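Local coordinates for protein predicted acetamidase/formamidase (PDB 3TKK) that probably hydrolyses carbon-nitrogen bonds in linear amides such as acetamide or formamide, and binds zinc and calcium ions, at residues V113-G118 against V199-K204; T160-E165 against V222-V227. One frame throughout, in Å; residues are numbered along the deposited sequence.

Contact 1 and contact 2 lie at different distances from the zinc site of this predicted amidase. Contact 1 includes a zinc ligand, Glu200, and its Val199 side chain comes within about 5 Å of that of His186, another ligand. Contact 2 stands further back, the side chain of Ile163 about 12 Å from the zinc and about 9 Å from the side chain of His186. The centres of contact 1 and contact 2 are about 20 Å apart; the nearest atoms of contact 1 and contact 2 are about 7 Å apart, without touching. Their segments alternate along the chain, and both reach the nine-strand mixed sheet, contact 1 through strand 203-212 and contact 2 through 221-223, the next strand in sequence.

Contact 1: residues V113-G118 against V199-K204; sequences VDIKDG and VEVAGK. With ZN (zinc ion), chain F.
Val113 and Val199 mark the closest approach of the two backbones, 8.3 Å between their CA atoms. At that separation no hydrogen bond crosses between the segments, and apolar side chains make the contact. Residues 113-116 end a strand that runs into a loop, while 199-204 leads into and includes the first residues assigned to strand 203-212. Val199 and Ile115 each meet two residues across the contact. Val199 CG1, anti to the backbone N (chi1 -179°), meets Val113 CG2 at 4.0 Å and Ile115 CD1 at 3.9 Å. The outer branch of Ile115 carries CD1 past Val199, the two side chains running in opposite directions, and on to Val201, whose CG1 it meets at 3.5 Å with the side chains crossing at about a right angle. All four of these apolar residues are buried.

Glu200, between Val199 and Val201 in the sequence, leads away from residues 113-118. Its chain bends at chi2 (-60°) and grips the zinc ion with both carboxylate oxygens, OE1 at 2.1 Å and OE2 at 2.2 Å, while water 1 binds the metal at 2.0 Å. Asp184, His186 and the oxidised Cys39, a 3-sulfinoalanine, are also ligands. OE2 accepts a hydrogen bond from Gly198 N as well, which would help fix the rotation of the carboxylate. Strand 108-116 belongs to a four-stranded antiparallel sheet, whose Leu92 (strand 89-95) and Val120 (strand 119-121) pack against both Val113 and Val199; Ile269, in helix 260-270 of the second subunit, also packs on Val199.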
ATOM      1  N   VAL A 113       0.905 -11.261 -24.937  1.00 28.26           N
ATOM      2  CA  VAL A 113      -0.514 -10.931 -25.038  1.00 27.60           C
ATOM      3  C   VAL A 113      -0.767  -9.792 -26.026  1.00 30.38           C
ATOM      4  O   VAL A 113       0.017  -8.853 -26.114  1.00 31.96           O
ATOM      5  CB  VAL A 113      -1.079 -10.514 -23.684  1.00 26.41           C
ATOM      6  CG1 VAL A 113      -1.088 -11.731 -22.806  1.00 26.33           C
ATOM      7  CG2 VAL A 113      -0.134  -9.516 -22.957  1.00 27.80           C
ATOM      8  N   ASP A 114      -1.899  -9.853 -26.709  1.00 32.85           N
ATOM      9  CA  ASP A 114      -2.384  -8.755 -27.508  1.00 34.05           C
ATOM     10  C   ASP A 114      -2.919  -7.644 -26.606  1.00 30.06           C
ATOM     11  O   ASP A 114      -3.412  -7.883 -25.500  1.00 28.94           O
ATOM     12  CB  ASP A 114      -3.433  -9.275 -28.495  1.00 39.85           C
ATOM     13  CG  ASP A 114      -2.840 -10.212 -29.470  1.00 42.69           C
ATOM     14  OD1 ASP A 114      -1.648 -10.045 -29.839  1.00 44.86           O
ATOM     15  OD2 ASP A 114      -3.543 -11.167 -29.794  1.00 49.35           O
ATOM     16  N   ILE A 115      -2.631  -6.421 -27.026  1.00 28.68           N
ATOM     17  CA  ILE A 115      -3.222  -5.243 -26.414  1.00 28.12           C
ATOM     18  C   ILE A 115      -4.077  -4.676 -27.533  1.00 29.73           C
ATOM     19  O   ILE A 115      -3.542  -4.392 -28.628  1.00 30.42           O
ATOM     20  CB  ILE A 115      -2.150  -4.251 -25.911  1.00 28.13           C
ATOM     21  CG1 ILE A 115      -1.380  -4.971 -24.813  1.00 25.39           C
ATOM     22  CG2 ILE A 115      -2.856  -2.964 -25.374  1.00 28.88           C
ATOM     23  CD1 ILE A 115      -0.125  -4.406 -24.275  1.00 26.20           C
ATOM     24  N   LYS A 116      -5.377  -4.611 -27.300  1.00 30.51           N
ATOM     25  CA  LYS A 116      -6.309  -4.097 -28.295  1.00 32.28           C
ATOM     26  C   LYS A 116      -7.508  -3.401 -27.721  1.00 32.66           C
ATOM     27  O   LYS A 116      -8.006  -3.787 -26.696  1.00 32.11           O
ATOM     28  CB  LYS A 116      -6.853  -5.244 -29.094  1.00 38.62           C
ATOM     29  CG  LYS A 116      -5.833  -6.194 -29.520  1.00 43.55           C
ATOM     30  CD  LYS A 116      -5.798  -6.392 -30.934  1.00 46.52           C
ATOM     31  CE  LYS A 116      -4.701  -5.478 -31.452  1.00 47.41           C
ATOM     32  NZ  LYS A 116      -4.247  -5.952 -32.835  1.00 50.49           N
ATOM     33  N   ASP A 117      -8.046  -2.397 -28.442  1.00 34.32           N
ATOM     34  CA  ASP A 117      -9.298  -1.814 -27.958  1.00 34.64           C
ATOM     35  C   ASP A 117      -9.047  -1.262 -26.522  1.00 34.23           C
ATOM     36  O   ASP A 117      -9.949  -1.253 -25.683  1.00 36.26           O
ATOM     37  CB  ASP A 117     -10.359  -2.904 -27.929  1.00 35.83           C
ATOM     38  CG  ASP A 117     -11.793  -2.323 -27.940  1.00 37.49           C
ATOM     39  OD1 ASP A 117     -11.924  -1.165 -28.292  1.00 38.08           O
ATOM     40  OD2 ASP A 117     -12.763  -3.013 -27.542  1.00 39.76           O
ATOM     41  N   GLY A 118      -7.821  -0.828 -26.236  1.00 32.02           N
ATOM     42  CA  GLY A 118      -7.500  -0.332 -24.888  1.00 31.42           C
ATOM     43  C   GLY A 118      -7.412  -1.361 -23.773  1.00 29.46           C
ATOM     44  O   GLY A 118      -7.461  -1.016 -22.580  1.00 29.73           O
ATOM     45  N   VAL A 199       2.742  -6.041 -17.477  1.00 18.99           N
ATOM     46  CA  VAL A 199       2.558  -6.234 -18.906  1.00 19.77           C
ATOM     47  C   VAL A 199       3.668  -5.365 -19.643  1.00 19.65           C
ATOM     48  O   VAL A 199       3.520  -4.136 -19.917  1.00 19.51           O
ATOM     49  CB  VAL A 199       1.111  -5.930 -19.388  1.00 20.42           C
ATOM     50  CG1 VAL A 199       0.991  -6.201 -20.991  1.00 21.60           C
ATOM     51  CG2 VAL A 199       0.011  -6.724 -18.589  1.00 20.58           C
ATOM     52  N   GLU A 200       4.779  -6.032 -19.942  1.00 19.83           N
ATOM     53  CA  GLU A 200       6.008  -5.405 -20.409  1.00 19.71           C
ATOM     54  C   GLU A 200       5.810  -5.011 -21.882  1.00 21.26           C
ATOM     55  O   GLU A 200       5.513  -5.827 -22.749  1.00 23.02           O
ATOM     56  CB  GLU A 200       7.157  -6.383 -20.330  1.00 19.94           C
ATOM     57  CG  GLU A 200       7.426  -6.914 -18.925  1.00 19.38           C
ATOM     58  CD  GLU A 200       7.778  -5.835 -17.890  1.00 21.50           C
ATOM     59  OE1 GLU A 200       8.271  -4.720 -18.290  1.00 23.60           O
ATOM     60  OE2 GLU A 200       7.710  -6.068 -16.604  1.00 24.66           O
ATOM     61  N   VAL A 201       5.915  -3.742 -22.160  1.00 20.30           N
ATOM     62  CA  VAL A 201       5.730  -3.340 -23.547  1.00 21.19           C
ATOM     63  C   VAL A 201       6.716  -2.254 -24.001  1.00 21.06           C
ATOM     64  O   VAL A 201       7.196  -1.514 -23.181  1.00 20.26           O
ATOM     65  CB  VAL A 201       4.357  -2.659 -23.710  1.00 21.86           C
ATOM     66  CG1 VAL A 201       3.181  -3.643 -23.393  1.00 25.67           C
ATOM     67  CG2 VAL A 201       4.242  -1.479 -22.688  1.00 22.57           C
ATOM     68  N   ALA A 202       6.790  -2.014 -25.313  1.00 21.97           N
ATOM     69  CA  ALA A 202       7.597  -0.878 -25.806  1.00 22.06           C
ATOM     70  C   ALA A 202       6.577   0.192 -25.933  1.00 23.24           C
ATOM     71  O   ALA A 202       5.410  -0.142 -25.987  1.00 24.95           O
ATOM     72  CB  ALA A 202       8.162  -1.203 -27.265  1.00 23.13           C
ATOM     73  N   GLY A 203       7.019   1.422 -26.183  1.00 22.54           N
ATOM     74  CA  GLY A 203       6.129   2.493 -26.394  1.00 24.21           C
ATOM     75  C   GLY A 203       6.826   3.823 -26.528  1.00 23.42           C
ATOM     76  O   GLY A 203       8.061   3.874 -26.733  1.00 25.49           O
ATOM     77  N   LYS A 204       6.092   4.860 -26.202  1.00 22.43           N
ATOM     78  CA  LYS A 204       6.560   6.233 -26.456  1.00 25.99           C
ATOM     79  C   LYS A 204       5.957   7.160 -25.349  1.00 25.19           C
ATOM     80  O   LYS A 204       4.760   6.997 -24.984  1.00 28.40           O
ATOM     81  CB  LYS A 204       6.073   6.606 -27.866  1.00 31.53           C
ATOM     82  CG  LYS A 204       6.413   7.992 -28.310  1.00 38.10           C
ATOM     83  CD  LYS A 204       6.289   8.233 -29.916  1.00 41.15           C
ATOM     84  CE  LYS A 204       6.749   9.781 -30.262  1.00 44.79           C
ATOM     85  NZ  LYS A 204       7.717  10.287 -31.482  1.00 47.85           N
TER
HETATM   86 ZN    ZN F 301       8.829  -4.183 -16.308  0.70  7.40          ZN
HETATM   87  O   HOH W   1       9.254  -4.810 -14.417  1.00  4.22           O

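Contact 2: residues T160-E165 against V222-V227; sequences TTLIAE and VKTAEV
With its CG anti to the carbonyl carbon (chi1 -58°), Leu162, whose CB points toward residues 222-227, lays CD1 against Val222, which holds CG1 between its backbone N and carbonyl carbon (chi1 49°). The side chains cross at about a right angle, with Leu162 CD1 3.6 Å from Val222 CG1. Leu162 CB rests near both prongs of Val222, 3.9 Å from CG1 and 4.0 Å from CG2, and Ile163 CG1 adds a looser touch at 4.5 Å from Val222 CG2. Leu162 stands within a type I turn from Thr160 to Ile163, in the loop between strands 155-157 and 168-172. The other partner is the beta hairpin of strands 221-223 and 227-234, whose turn, 224-226, is closed by Thr224 N bonding Val227 O. Thr224 uses both branches of its side chain: CG2 lies 4.1 Å from Leu162 CB, while OG1 accepts from Glu226 N (3.0 Å) in an ST turn and from Val227 N (3.1 Å) in an ST motif. Replacing Thr224 by an alanine would probably leave these two amides without their shared acceptor and open a gap beside Leu162. Arg286 of strand 283-290 and Ala229 of strand 227-234 also touch Leu162, and Asn291 ND2 hydrogen-bonds Thr224 O.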
ATOM      1  N   THR A 160       6.667   1.995 -10.016  1.00 16.50           N
ATOM      2  CA  THR A 160       5.632   2.720  -9.306  1.00 15.37           C
ATOM      3  C   THR A 160       4.412   3.094 -10.155  1.00 19.35           C
ATOM      4  O   THR A 160       4.567   3.846 -11.133  1.00 19.69           O
ATOM      5  CB  THR A 160       6.313   3.968  -8.607  1.00 15.63           C
ATOM      6  OG1 THR A 160       7.244   3.486  -7.578  1.00 19.03           O
ATOM      7  CG2 THR A 160       5.206   4.832  -8.001  1.00 15.83           C
ATOM      8  N   THR A 161       3.175   2.638  -9.790  1.00 15.80           N
ATOM      9  CA  THR A 161       2.057   2.682 -10.652  1.00 18.22           C
ATOM     10  C   THR A 161       1.656   4.141 -10.780  1.00 16.90           C
ATOM     11  O   THR A 161       1.076   4.512 -11.783  1.00 18.74           O
ATOM     12  CB  THR A 161       0.788   1.944  -9.960  1.00 16.41           C
ATOM     13  OG1 THR A 161       0.781   2.346  -8.563  1.00 16.32           O
ATOM     14  CG2 THR A 161       1.023   0.275 -10.073  1.00 16.14           C
ATOM     15  N   LEU A 162       2.004   4.984  -9.804  1.00 16.68           N
ATOM     16  CA  LEU A 162       1.653   6.400  -9.926  1.00 17.60           C
ATOM     17  C   LEU A 162       2.318   7.127 -11.195  1.00 17.48           C
ATOM     18  O   LEU A 162       1.987   8.255 -11.449  1.00 18.12           O
ATOM     19  CB  LEU A 162       2.067   7.153  -8.613  1.00 18.93           C
ATOM     20  CG  LEU A 162       1.440   6.633  -7.259  1.00 17.60           C
ATOM     21  CD1 LEU A 162       1.895   7.600  -6.092  1.00 17.68           C
ATOM     22  CD2 LEU A 162      -0.096   6.499  -7.505  1.00 20.81           C
ATOM     23  N   ILE A 163       3.495   6.629 -11.681  1.00 16.98           N
ATOM     24  CA  ILE A 163       4.183   7.322 -12.764  1.00 17.21           C
ATOM     25  C   ILE A 163       3.489   7.025 -14.060  1.00 20.38           C
ATOM     26  O   ILE A 163       3.862   6.066 -14.703  1.00 22.54           O
ATOM     27  CB  ILE A 163       5.727   6.909 -12.722  1.00 18.50           C
ATOM     28  CG1 ILE A 163       6.193   7.262 -11.302  1.00 16.55           C
ATOM     29  CG2 ILE A 163       6.516   7.722 -13.872  1.00 17.02           C
ATOM     30  CD1 ILE A 163       7.892   6.946 -10.957  1.00 16.24           C
ATOM     31  N   ALA A 164       2.545   7.877 -14.436  1.00 18.36           N
ATOM     32  CA  ALA A 164       1.576   7.667 -15.562  1.00 19.23           C
ATOM     33  C   ALA A 164       1.235   9.023 -16.101  1.00 19.98           C
ATOM     34  O   ALA A 164       1.660  10.005 -15.530  1.00 20.14           O
ATOM     35  CB  ALA A 164       0.266   6.968 -14.934  1.00 19.21           C
ATOM     36  N   GLU A 165       0.371   9.127 -17.130  1.00 20.88           N
ATOM     37  CA  GLU A 165       0.044  10.379 -17.636  1.00 23.31           C
ATOM     38  C   GLU A 165      -0.518  11.201 -16.532  1.00 22.28           C
ATOM     39  O   GLU A 165      -1.308  10.650 -15.785  1.00 22.19           O
ATOM     40  CB  GLU A 165      -1.073  10.135 -18.744  1.00 23.02           C
ATOM     41  CG  GLU A 165      -0.516   9.384 -19.946  1.00 22.90           C
ATOM     42  CD  GLU A 165      -1.584   9.407 -21.104  1.00 24.32           C
ATOM     43  OE1 GLU A 165      -1.309   9.104 -22.251  1.00 24.71           O
ATOM     44  OE2 GLU A 165      -2.704   9.746 -20.803  1.00 28.06           O
ATOM     45  N   VAL A 222       6.566  11.792  -6.360  1.00 18.81           N
ATOM     46  CA  VAL A 222       5.631  11.802  -7.528  1.00 18.81           C
ATOM     47  C   VAL A 222       4.453  12.558  -7.126  1.00 19.65           C
ATOM     48  O   VAL A 222       3.916  12.425  -5.965  1.00 19.83           O
ATOM     49  CB  VAL A 222       5.254  10.374  -8.123  1.00 18.03           C
ATOM     50  CG1 VAL A 222       4.852   9.453  -7.035  1.00 21.36           C
ATOM     51  CG2 VAL A 222       4.023  10.586  -9.188  1.00 18.42           C
ATOM     52  N   LYS A 223       3.963  13.397  -8.040  1.00 21.09           N
ATOM     53  CA  LYS A 223       2.762  14.133  -7.670  1.00 21.21           C
ATOM     54  C   LYS A 223       1.764  13.863  -8.784  1.00 25.22           C
ATOM     55  O   LYS A 223       2.124  13.960  -9.947  1.00 23.96           O
ATOM     56  CB  LYS A 223       3.051  15.627  -7.640  1.00 22.28           C
ATOM     57  CG  LYS A 223       1.728  16.515  -7.477  1.00 24.30           C
ATOM     58  CD  LYS A 223       2.065  18.036  -7.412  1.00 29.84           C
ATOM     59  CE  LYS A 223       0.762  18.925  -7.472  1.00 34.46           C
ATOM     60  NZ  LYS A 223       1.244  20.307  -7.686  1.00 38.82           N
ATOM     61  N   THR A 224       0.523  13.518  -8.440  1.00 22.74           N
ATOM     62  CA  THR A 224      -0.442  13.198  -9.439  1.00 22.02           C
ATOM     63  C   THR A 224      -1.419  14.295  -9.242  1.00 25.89           C
ATOM     64  O   THR A 224      -1.188  15.255  -8.477  1.00 31.21           O
ATOM     65  CB  THR A 224      -1.142  11.814  -9.198  1.00 21.42           C
ATOM     66  OG1 THR A 224      -1.931  11.953  -8.002  1.00 24.05           O
ATOM     67  CG2 THR A 224      -0.046  10.622  -8.947  1.00 20.04           C
ATOM     68  N   ALA A 225      -2.510  14.200  -9.969  1.00 25.19           N
ATOM     69  CA  ALA A 225      -3.611  15.178  -9.764  1.00 28.74           C
ATOM     70  C   ALA A 225      -4.178  15.219  -8.336  1.00 27.09           C
ATOM     71  O   ALA A 225      -4.681  16.299  -7.869  1.00 30.53           O
ATOM     72  CB  ALA A 225      -4.719  14.854 -10.710  1.00 26.47           C
ATOM     73  N   GLU A 226      -4.047  14.110  -7.642  1.00 27.64           N
ATOM     74  CA  GLU A 226      -4.671  13.884  -6.318  1.00 29.29           C
ATOM     75  C   GLU A 226      -3.731  13.795  -5.099  1.00 26.93           C
ATOM     76  O   GLU A 226      -4.046  14.353  -4.058  1.00 28.41           O
ATOM     77  CB  GLU A 226      -5.638  12.698  -6.453  1.00 32.25           C
ATOM     78  CG  GLU A 226      -6.660  12.891  -7.691  1.00 38.82           C
ATOM     79  CD  GLU A 226      -7.573  14.113  -7.580  1.00 48.75           C
ATOM     80  OE1 GLU A 226      -7.887  14.487  -6.431  1.00 51.68           O
ATOM     81  OE2 GLU A 226      -8.070  14.710  -8.625  1.00 50.66           O
ATOM     82  N   VAL A 227      -2.511  13.254  -5.267  1.00 23.39           N
ATOM     83  CA  VAL A 227      -1.666  12.955  -4.126  1.00 24.21           C
ATOM     84  C   VAL A 227      -0.255  13.264  -4.525  1.00 24.57           C
ATOM     85  O   VAL A 227       0.088  13.440  -5.777  1.00 22.03           O
ATOM     86  CB  VAL A 227      -1.718  11.449  -3.764  1.00 21.77           C
ATOM     87  CG1 VAL A 227      -3.144  11.048  -3.311  1.00 25.05           C
ATOM     88  CG2 VAL A 227      -1.260  10.636  -4.963  1.00 24.24           C
TER